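Local atomic coordinates of CELL WALL surface anchor family protein (Streptococcus pneumoniae, PDB entry 2WW8), a protein that acts as a pilus adhesin in host cell recognition, probably attaching through an integrin-like domain that carries a bound magnesium ion. Residues A[389-397]-A[514-522]; A[442-453]-A[496-505]. One frame throughout, in Å; residues are numbered along the deposited sequence.

Contact 1. Residues A[389-397]-A[514-522]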
loop_
_atom_site.group_PDB
_atom_site.type_symbol
_atom_site.label_atom_id
_atom_site.label_comp_id
_atom_site.label_asym_id
_atom_site.label_seq_id
_atom_site.Cartn_x
_atom_site.Cartn_y
_atom_site.Cartn_z
ATOM N N VAL A 389 32.220 -30.397 18.990
ATOM C CA VAL A 389 33.625 -30.612 18.721
ATOM C C VAL A 389 33.841 -31.641 17.610
ATOM O O VAL A 389 32.962 -32.466 17.386
ATOM C CB VAL A 389 34.368 -30.981 20.022
ATOM C CG1 VAL A 389 34.182 -29.882 21.118
ATOM C CG2 VAL A 389 33.933 -32.340 20.568
ATOM N N PRO A 390 35.004 -31.591 16.951
ATOM C CA PRO A 390 35.233 -32.474 15.805
ATOM C C PRO A 390 35.295 -33.948 16.232
ATOM O O PRO A 390 35.767 -34.282 17.308
ATOM C CB PRO A 390 36.608 -32.029 15.231
ATOM C CG PRO A 390 37.324 -31.234 16.347
ATOM C CD PRO A 390 36.143 -30.648 17.185
ATOM N N THR A 391 34.846 -34.840 15.353
ATOM C CA THR A 391 34.845 -36.245 15.616
ATOM C C THR A 391 35.396 -36.965 14.370
ATOM O O THR A 391 35.331 -38.199 14.300
ATOM C CB THR A 391 33.430 -36.789 15.971
ATOM O OG1 THR A 391 32.517 -36.437 14.932
ATOM C CG2 THR A 391 32.882 -36.283 17.354
ATOM N N MET A 392 35.944 -36.191 13.433
ATOM C CA MET A 392 36.674 -36.626 12.280
ATOM C C MET A 392 37.795 -35.627 11.968
ATOM O O MET A 392 37.654 -34.436 12.273
ATOM C CB MET A 392 35.708 -36.629 11.069
ATOM C CG MET A 392 34.697 -37.757 11.281
ATOM S SD MET A 392 33.471 -37.887 9.924
ATOM C CE MET A 392 34.447 -38.612 8.614
ATOM N N SER A 393 38.859 -36.072 11.318
ATOM C CA SER A 393 39.921 -35.120 10.933
ATOM C C SER A 393 40.712 -35.811 9.812
ATOM O O SER A 393 40.607 -37.045 9.636
ATOM C CB SER A 393 40.833 -34.843 12.162
ATOM O OG SER A 393 41.306 -36.061 12.727
ATOM N N TYR A 394 41.515 -35.062 9.059
ATOM C CA TYR A 394 42.463 -35.659 8.098
ATOM C C TYR A 394 43.738 -36.068 8.830
ATOM O O TYR A 394 44.128 -35.403 9.764
ATOM C CB TYR A 394 42.820 -34.706 6.965
ATOM C CG TYR A 394 41.682 -34.518 5.958
ATOM C CD1 TYR A 394 41.284 -35.535 5.106
ATOM C CD2 TYR A 394 41.111 -33.270 5.788
ATOM C CE1 TYR A 394 40.284 -35.343 4.150
ATOM C CE2 TYR A 394 40.159 -33.030 4.827
ATOM C CZ TYR A 394 39.743 -34.068 4.022
ATOM O OH TYR A 394 38.730 -33.805 3.137
ATOM N N PRO A 395 44.361 -37.182 8.432
ATOM C CA PRO A 395 45.572 -37.680 9.090
ATOM C C PRO A 395 46.776 -36.775 8.720
ATOM O O PRO A 395 46.894 -36.310 7.582
ATOM C CB PRO A 395 45.747 -39.108 8.511
ATOM C CG PRO A 395 45.141 -39.036 7.128
ATOM C CD PRO A 395 43.953 -38.048 7.310
ATOM N N ILE A 396 47.645 -36.552 9.697
ATOM C CA ILE A 396 48.947 -35.980 9.481
ATOM C C ILE A 396 49.747 -37.085 8.769
ATOM O O ILE A 396 49.633 -38.297 9.107
ATOM C CB ILE A 396 49.514 -35.656 10.832
ATOM C CG1 ILE A 396 48.578 -34.620 11.477
ATOM C CG2 ILE A 396 51.026 -35.234 10.762
ATOM C CD1 ILE A 396 48.918 -34.303 12.933
ATOM N N ASN A 397 50.524 -36.656 7.768
ATOM C CA ASN A 397 51.180 -37.583 6.838
ATOM C C ASN A 397 52.509 -38.091 7.403
ATOM O O ASN A 397 53.557 -37.760 6.884
ATOM C CB ASN A 397 51.315 -36.907 5.459
ATOM C CG ASN A 397 52.001 -37.774 4.422
ATOM O OD1 ASN A 397 51.754 -38.952 4.360
ATOM N ND2 ASN A 397 52.908 -37.207 3.649
ATOM N N ASN A 514 43.371 -37.239 19.610
ATOM C CA ASN A 514 42.024 -36.692 19.485
ATOM C C ASN A 514 41.939 -35.903 18.169
ATOM O O ASN A 514 42.978 -35.644 17.547
ATOM C CB ASN A 514 41.701 -35.786 20.705
ATOM C CG ASN A 514 42.641 -34.583 20.796
ATOM O OD1 ASN A 514 42.544 -33.634 20.022
ATOM N ND2 ASN A 514 43.532 -34.609 21.747
ATOM N N HIS A 515 40.726 -35.553 17.738
ATOM C CA HIS A 515 40.508 -34.842 16.490
ATOM C C HIS A 515 40.678 -33.314 16.668
ATOM O O HIS A 515 40.763 -32.619 15.664
ATOM C CB HIS A 515 39.101 -35.146 15.951
ATOM C CG HIS A 515 38.954 -36.594 15.627
ATOM N ND1 HIS A 515 39.576 -37.218 14.563
ATOM C CD2 HIS A 515 38.371 -37.581 16.351
ATOM C CE1 HIS A 515 39.348 -38.524 14.619
ATOM N NE2 HIS A 515 38.616 -38.765 15.700
ATOM N N GLY A 516 40.794 -32.826 17.895
ATOM C CA GLY A 516 40.957 -31.381 18.126
ATOM C C GLY A 516 42.339 -30.918 17.748
ATOM O O GLY A 516 42.429 -29.936 17.044
ATOM N N ASP A 517 43.377 -31.608 18.204
ATOM C CA ASP A 517 44.751 -31.232 17.949
ATOM C C ASP A 517 45.065 -31.081 16.451
ATOM O O ASP A 517 45.612 -30.040 16.083
ATOM C CB ASP A 517 45.799 -32.124 18.652
ATOM C CG ASP A 517 45.777 -31.972 20.158
ATOM O OD1 ASP A 517 45.445 -30.860 20.602
ATOM O OD2 ASP A 517 46.083 -32.944 20.898
ATOM N N PRO A 518 44.777 -32.097 15.619
ATOM C CA PRO A 518 45.027 -31.869 14.223
ATOM C C PRO A 518 44.212 -30.752 13.592
ATOM O O PRO A 518 44.749 -30.062 12.695
ATOM C CB PRO A 518 44.725 -33.222 13.556
ATOM C CG PRO A 518 43.837 -33.918 14.550
ATOM C CD PRO A 518 44.400 -33.501 15.877
ATOM N N THR A 519 42.952 -30.595 14.016
ATOM C CA THR A 519 42.134 -29.523 13.469
ATOM C C THR A 519 42.731 -28.160 13.850
ATOM O O THR A 519 42.817 -27.250 13.008
ATOM C CB THR A 519 40.668 -29.670 13.899
ATOM O OG1 THR A 519 40.217 -30.999 13.564
ATOM C CG2 THR A 519 39.840 -28.546 13.231
ATOM N N ARG A 520 43.152 -28.026 15.109
ATOM C CA ARG A 520 43.757 -26.817 15.590
ATOM C C ARG A 520 45.113 -26.525 14.932
ATOM O O ARG A 520 45.392 -25.385 14.528
ATOM C CB ARG A 520 43.905 -26.878 17.130
ATOM C CG ARG A 520 44.682 -25.752 17.690
ATOM C CD ARG A 520 44.634 -25.773 19.246
ATOM N NE ARG A 520 45.210 -27.020 19.728
ATOM C CZ ARG A 520 46.509 -27.200 19.974
ATOM N NH1 ARG A 520 47.405 -26.238 19.772
ATOM N NH2 ARG A 520 46.914 -28.369 20.430
ATOM N N TRP A 521 45.970 -27.528 14.776
ATOM C CA TRP A 521 47.203 -27.341 14.038
ATOM C C TRP A 521 46.963 -26.967 12.577
ATOM O O TRP A 521 47.737 -26.141 12.023
ATOM C CB TRP A 521 48.068 -28.613 14.137
ATOM C CG TRP A 521 48.505 -28.897 15.518
ATOM C CD1 TRP A 521 48.775 -27.995 16.502
ATOM C CD2 TRP A 521 48.818 -30.184 16.058
ATOM N NE1 TRP A 521 49.206 -28.649 17.632
ATOM C CE2 TRP A 521 49.206 -29.995 17.395
ATOM C CE3 TRP A 521 48.751 -31.478 15.552
ATOM C CZ2 TRP A 521 49.575 -31.058 18.224
ATOM C CZ3 TRP A 521 49.102 -32.543 16.380
ATOM C CH2 TRP A 521 49.499 -32.326 17.683
ATOM N N TYR A 522 45.945 -27.591 11.973
ATOM C CA TYR A 522 45.509 -27.258 10.618
ATOM C C TYR A 522 45.181 -25.730 10.572
ATOM O O TYR A 522 45.621 -24.975 9.683
ATOM C CB TYR A 522 44.308 -28.059 10.106
ATOM C CG TYR A 522 43.674 -27.264 8.948
ATOM C CD1 TYR A 522 44.269 -27.175 7.682
ATOM C CD2 TYR A 522 42.535 -26.502 9.175
ATOM C CE1 TYR A 522 43.683 -26.383 6.684
ATOM C CE2 TYR A 522 41.942 -25.692 8.196
ATOM C CZ TYR A 522 42.537 -25.682 6.957
ATOM O OH TYR A 522 42.001 -24.881 5.979
HETATM O O HOH W 1 38.064 -31.875 12.058
#
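Ser393 and His515 mark the closest approach of the two backbones, 5.6 Å between their CA atoms, where the short, weakly bonded strand about 392-393 passes the turn leading into helix 516-526. This is the integrin-like von Willebrand factor A fold: 389-397 follows strand 379-386 of the central parallel sheet, just beyond the magnesium ligand Asp387. The His515 imidazole lies with one face against the backbone of Thr391 and Met392, Thr391 C being 3.6 Å above its plane. Its ND1 shares a 2.8 Å hydrogen bond with Ser393 OG, which comes in at the ring edge; Ser393 places that hydroxyl between its own backbone N and carbonyl carbon (chi1 53°). Pro390 reaches the same turn with CG, 3.8 Å from His515 O, and also packs on Phe555 of helix 549-558. Further along, Ile396 crosses Trp521 at about a right angle, its CD1 meeting the indole edge 3.9 Å from CE3. At the turn Asn514 OD1 caps the helix by accepting from Asp517 N. Thr519 OG1 is held at two points: it donates to His515 O over 2.7 Å, and accepts from a water that also donates to Met392 O at 2.6 Å.

Contact 2. Residues A[442-453]-A[496-505]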
loop_
_atom_site.group_PDB
_atom_site.type_symbol
_atom_site.label_atom_id
_atom_site.label_comp_id
_atom_site.label_asym_id
_atom_site.label_seq_id
_atom_site.Cartn_x
_atom_site.Cartn_y
_atom_site.Cartn_z
ATOM N N ARG A 442 40.237 -39.867 9.377
ATOM C CA ARG A 442 40.288 -40.369 10.763
ATOM C C ARG A 442 38.925 -40.159 11.374
ATOM O O ARG A 442 38.305 -39.119 11.133
ATOM C CB ARG A 442 41.382 -39.681 11.620
ATOM C CG ARG A 442 42.801 -39.652 11.015
ATOM C CD ARG A 442 43.276 -41.057 10.651
ATOM N NE ARG A 442 43.376 -41.924 11.805
ATOM C CZ ARG A 442 43.860 -43.163 11.773
ATOM N NH1 ARG A 442 44.267 -43.675 10.615
ATOM N NH2 ARG A 442 43.878 -43.881 12.892
ATOM N N GLY A 443 38.489 -41.121 12.206
ATOM C CA GLY A 443 37.209 -40.957 12.922
ATOM C C GLY A 443 35.979 -41.207 12.063
ATOM O O GLY A 443 36.077 -41.352 10.847
ATOM N N ASP A 444 34.817 -41.289 12.710
ATOM C CA ASP A 444 33.569 -41.540 11.999
ATOM C C ASP A 444 32.388 -40.925 12.760
ATOM O O ASP A 444 31.244 -41.332 12.496
ATOM C CB ASP A 444 33.416 -43.041 11.720
ATOM C CG ASP A 444 33.081 -43.859 12.991
ATOM O OD1 ASP A 444 33.029 -43.302 14.139
ATOM O OD2 ASP A 444 32.853 -45.083 12.820
ATOM N N GLY A 445 32.634 -39.974 13.683
ATOM C CA GLY A 445 31.541 -39.513 14.584
ATOM C C GLY A 445 31.513 -40.147 15.946
ATOM O O GLY A 445 30.776 -39.668 16.779
ATOM N N GLN A 446 32.314 -41.190 16.212
ATOM C CA GLN A 446 32.311 -41.902 17.495
ATOM C C GLN A 446 32.761 -41.044 18.678
ATOM O O GLN A 446 32.140 -41.069 19.732
ATOM C CB GLN A 446 33.251 -43.096 17.420
ATOM C CG GLN A 446 33.133 -44.119 18.567
ATOM C CD GLN A 446 31.791 -44.799 18.519
ATOM O OE1 GLN A 446 31.394 -45.369 17.502
ATOM N NE2 GLN A 446 31.059 -44.678 19.592
ATOM N N SER A 447 33.845 -40.301 18.521
ATOM C CA SER A 447 34.349 -39.540 19.670
ATOM C C SER A 447 35.311 -38.446 19.144
ATOM O O SER A 447 35.894 -38.581 18.093
ATOM C CB SER A 447 35.165 -40.493 20.548
ATOM O OG SER A 447 35.555 -39.886 21.745
ATOM N N TYR A 448 35.480 -37.409 19.938
ATOM C CA TYR A 448 36.566 -36.478 19.864
ATOM C C TYR A 448 37.899 -37.199 20.099
ATOM O O TYR A 448 38.918 -36.767 19.571
ATOM C CB TYR A 448 36.361 -35.462 20.978
ATOM C CG TYR A 448 37.386 -34.356 21.063
ATOM C CD1 TYR A 448 37.304 -33.248 20.196
ATOM C CD2 TYR A 448 38.386 -34.400 22.042
ATOM C CE1 TYR A 448 38.253 -32.201 20.270
ATOM C CE2 TYR A 448 39.345 -33.368 22.134
ATOM C CZ TYR A 448 39.241 -32.270 21.255
ATOM O OH TYR A 448 40.138 -31.225 21.313
ATOM N N GLN A 449 37.895 -38.248 20.927
ATOM C CA GLN A 449 39.095 -39.033 21.168
ATOM C C GLN A 449 39.402 -39.949 19.997
ATOM O O GLN A 449 38.541 -40.406 19.241
ATOM C CB GLN A 449 38.954 -39.829 22.486
ATOM C CG GLN A 449 38.683 -38.968 23.745
ATOM C CD GLN A 449 39.852 -38.026 24.100
ATOM O OE1 GLN A 449 41.038 -38.338 23.861
ATOM N NE2 GLN A 449 39.519 -36.888 24.716
ATOM N N MET A 450 40.688 -40.211 19.853
ATOM C CA MET A 450 41.169 -41.310 19.045
ATOM C C MET A 450 41.696 -42.331 20.087
ATOM O O MET A 450 42.641 -42.050 20.798
ATOM C CB MET A 450 42.311 -40.884 18.131
ATOM C CG MET A 450 41.923 -39.766 17.165
ATOM S SD MET A 450 43.416 -39.176 16.347
ATOM C CE MET A 450 42.795 -37.912 15.194
ATOM N N PHE A 451 41.076 -43.499 20.189
ATOM C CA PHE A 451 41.288 -44.362 21.359
ATOM C C PHE A 451 42.694 -44.938 21.316
ATOM O O PHE A 451 43.183 -45.285 20.232
ATOM C CB PHE A 451 40.254 -45.497 21.335
ATOM C CG PHE A 451 38.842 -44.994 21.360
ATOM C CD1 PHE A 451 38.413 -44.157 22.378
ATOM C CD2 PHE A 451 37.950 -45.318 20.345
ATOM C CE1 PHE A 451 37.137 -43.629 22.401
ATOM C CE2 PHE A 451 36.652 -44.822 20.361
ATOM C CZ PHE A 451 36.229 -43.978 21.377
ATOM N N THR A 452 43.320 -45.027 22.480
ATOM C CA THR A 452 44.629 -45.643 22.605
ATOM C C THR A 452 44.523 -47.111 23.043
ATOM O O THR A 452 45.545 -47.817 23.102
ATOM C CB THR A 452 45.496 -44.889 23.619
ATOM O OG1 THR A 452 44.841 -44.990 24.876
ATOM C CG2 THR A 452 45.573 -43.414 23.295
ATOM N N ASP A 453 43.321 -47.605 23.347
ATOM C CA ASP A 453 43.031 -49.044 23.619
ATOM C C ASP A 453 42.038 -49.480 22.522
ATOM O O ASP A 453 40.985 -48.848 22.386
ATOM C CB ASP A 453 42.356 -49.106 24.990
ATOM C CG ASP A 453 41.935 -50.522 25.434
ATOM O OD1 ASP A 453 41.981 -51.514 24.659
ATOM O OD2 ASP A 453 41.573 -50.615 26.633
ATOM N N TRP A 496 37.710 -51.362 18.174
ATOM C CA TRP A 496 37.472 -50.210 17.254
ATOM C C TRP A 496 38.326 -50.387 15.949
ATOM O O TRP A 496 39.464 -50.901 16.019
ATOM C CB TRP A 496 37.959 -48.908 17.948
ATOM C CG TRP A 496 37.258 -48.679 19.208
ATOM C CD1 TRP A 496 37.771 -48.802 20.465
ATOM C CD2 TRP A 496 35.873 -48.308 19.370
ATOM N NE1 TRP A 496 36.801 -48.564 21.392
ATOM C CE2 TRP A 496 35.634 -48.236 20.751
ATOM C CE3 TRP A 496 34.825 -48.034 18.476
ATOM C CZ2 TRP A 496 34.384 -47.900 21.292
ATOM C CZ3 TRP A 496 33.580 -47.696 19.003
ATOM C CH2 TRP A 496 33.377 -47.632 20.403
ATOM N N ARG A 497 37.806 -50.023 14.780
ATOM C CA ARG A 497 38.590 -50.106 13.540
ATOM C C ARG A 497 39.763 -49.106 13.523
ATOM O O ARG A 497 39.719 -48.079 14.242
ATOM C CB ARG A 497 37.655 -50.006 12.304
ATOM C CG ARG A 497 37.248 -48.615 11.910
ATOM C CD ARG A 497 36.320 -48.671 10.677
ATOM N NE ARG A 497 36.122 -47.370 10.039
ATOM C CZ ARG A 497 35.144 -46.531 10.349
ATOM N NH1 ARG A 497 34.285 -46.852 11.315
ATOM N NH2 ARG A 497 35.051 -45.344 9.735
ATOM N N GLU A 498 40.824 -49.475 12.782
ATOM C CA GLU A 498 42.060 -48.741 12.749
ATOM C C GLU A 498 41.826 -47.211 12.652
ATOM O O GLU A 498 42.427 -46.451 13.372
ATOM C CB GLU A 498 42.907 -49.145 11.541
ATOM C CG GLU A 498 44.335 -48.637 11.698
ATOM C CD GLU A 498 44.524 -47.156 11.240
ATOM O OE1 GLU A 498 43.751 -46.734 10.338
ATOM O OE2 GLU A 498 45.414 -46.380 11.732
ATOM N N SER A 499 40.983 -46.782 11.731
ATOM C CA SER A 499 40.843 -45.339 11.466
ATOM C C SER A 499 40.216 -44.516 12.604
ATOM O O SER A 499 40.241 -43.299 12.537
ATOM C CB SER A 499 40.099 -45.167 10.146
ATOM O OG SER A 499 38.736 -45.409 10.388
ATOM N N ILE A 500 39.718 -45.174 13.664
ATOM C CA ILE A 500 39.106 -44.532 14.822
ATOM C C ILE A 500 40.133 -44.405 15.947
ATOM O O ILE A 500 39.909 -43.649 16.885
ATOM C CB ILE A 500 37.914 -45.415 15.330
ATOM C CG1 ILE A 500 36.835 -45.656 14.263
ATOM C CG2 ILE A 500 37.212 -44.861 16.533
ATOM C CD1 ILE A 500 36.409 -44.520 13.400
ATOM N N LEU A 501 41.225 -45.183 15.885
ATOM C CA LEU A 501 42.234 -45.203 16.917
ATOM C C LEU A 501 43.254 -44.071 16.775
ATOM O O LEU A 501 43.268 -43.353 15.777
ATOM C CB LEU A 501 43.019 -46.531 16.782
ATOM C CG LEU A 501 42.143 -47.808 16.918
ATOM C CD1 LEU A 501 42.968 -49.085 16.576
ATOM C CD2 LEU A 501 41.519 -47.955 18.297
ATOM N N ALA A 502 44.018 -43.889 17.845
ATOM C CA ALA A 502 45.169 -42.986 17.893
ATOM C C ALA A 502 46.149 -43.502 16.817
ATOM O O ALA A 502 46.140 -44.687 16.434
ATOM C CB ALA A 502 45.733 -43.139 19.270
ATOM N N TYR A 503 46.997 -42.622 16.312
ATOM C CA TYR A 503 47.988 -43.009 15.306
ATOM C C TYR A 503 49.238 -42.125 15.506
ATOM O O TYR A 503 49.142 -41.030 16.077
ATOM C CB TYR A 503 47.329 -42.902 13.916
ATOM C CG TYR A 503 47.090 -41.454 13.500
ATOM C CD1 TYR A 503 45.923 -40.734 13.901
ATOM C CD2 TYR A 503 48.028 -40.803 12.691
ATOM C CE1 TYR A 503 45.716 -39.405 13.503
ATOM C CE2 TYR A 503 47.808 -39.462 12.296
ATOM C CZ TYR A 503 46.681 -38.785 12.690
ATOM O OH TYR A 503 46.546 -37.459 12.313
ATOM N N PRO A 504 50.449 -42.628 15.162
ATOM C CA PRO A 504 50.800 -44.084 14.997
ATOM C C PRO A 504 50.566 -44.883 16.284
ATOM O O PRO A 504 51.010 -44.514 17.364
ATOM C CB PRO A 504 52.266 -44.059 14.595
ATOM C CG PRO A 504 52.471 -42.574 14.073
ATOM C CD PRO A 504 51.624 -41.762 14.997
ATOM N N PHE A 505 49.782 -45.957 16.183
ATOM C CA PHE A 505 49.223 -46.568 17.377
ATOM C C PHE A 505 50.277 -47.106 18.340
ATOM O O PHE A 505 50.120 -47.060 19.578
ATOM C CB PHE A 505 48.247 -47.665 16.923
ATOM C CG PHE A 505 47.460 -48.222 18.031
ATOM C CD1 PHE A 505 46.320 -47.567 18.495
ATOM C CD2 PHE A 505 47.872 -49.406 18.654
ATOM C CE1 PHE A 505 45.548 -48.109 19.557
ATOM C CE2 PHE A 505 47.127 -49.948 19.702
ATOM C CZ PHE A 505 45.977 -49.327 20.167
HETATM O O HOH W 2 41.721 -41.735 14.375
HETATM O O HOH W 3 37.564 -43.109 9.490
HETATM O O HOH W 4 38.081 -41.348 16.835
HETATM O O HOH W 5 47.955 -46.568 21.381
HETATM O O HOH W 6 38.845 -48.580 24.152
#
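Arg442 meets Glu498, Ser499 and Tyr503 with a coiled side chain: chi1, chi2 and chi3 all lie near -60°, which brings the guanidinium in between Ser499 O, by the 3-10 turn 498-500, and the Tyr503 ring. NH1 and NH2 grip the Glu498 carboxylate end-on in a salt bridge, the NH1 to OE1 distance being 3.1 Å, while NH2 also donates in its own plane to Leu501 O. The CG-CD1 side of the Tyr503 ring lies over one face, toward its rim, the ring turned well out of parallel; against the opposite face sits Ser499 O, 3.2 Å above the plane, and the same carbonyl takes a bond from Gly443 N. Met450 brings SD to the edge of the Tyr503 ring, 3.7 Å from CE1, a Met-aromatic contact. Both segments belong to the long excursion between strands 379-386 and 533-539 of the von Willebrand factor A fold, and 496-505 runs on from the end of strand 489-496 toward helix 516-526. Farther out, Phe451 meets the Trp496 indole obliquely, its CE2 3.6 Å above the centre of the ring system. Gln446 bends at chi2 (66°) and brings CD to 3.4 Å from Trp496 CZ3, the amide tilted against the ring. Arg497 sends NH1 to Asp444 OD2 in a 2.7 Å salt bridge and to Gly290 O. Ile500 CD1 presses over a face of the Arg497 guanidinium and against Asp444 CG.

How the contacts relate
Contact 2 is nested within the chain loop that contact 1 closes, and their centres are about 11 Å apart. Two probable backbone hydrogen bonds join them directly: Ser393 O with Arg442 N at 2.9 Å, which pairs the short, weakly bonded strands 392-393 and 442-443, and His515 N with Tyr448 O at 2.8 Å. A further hydrogen bond joins the backbone N of Ile396, as donor, to Tyr503 OH. Contact 1 is the nearer to the metal: the side chain of Thr391 is about 7 Å from the magnesium ion bound by Ser234, Ser236 and Asp387, against about 13 Å for that of Gln446 in contact 2. The side chain of Thr519 lies about 14 Å from a calcium ion.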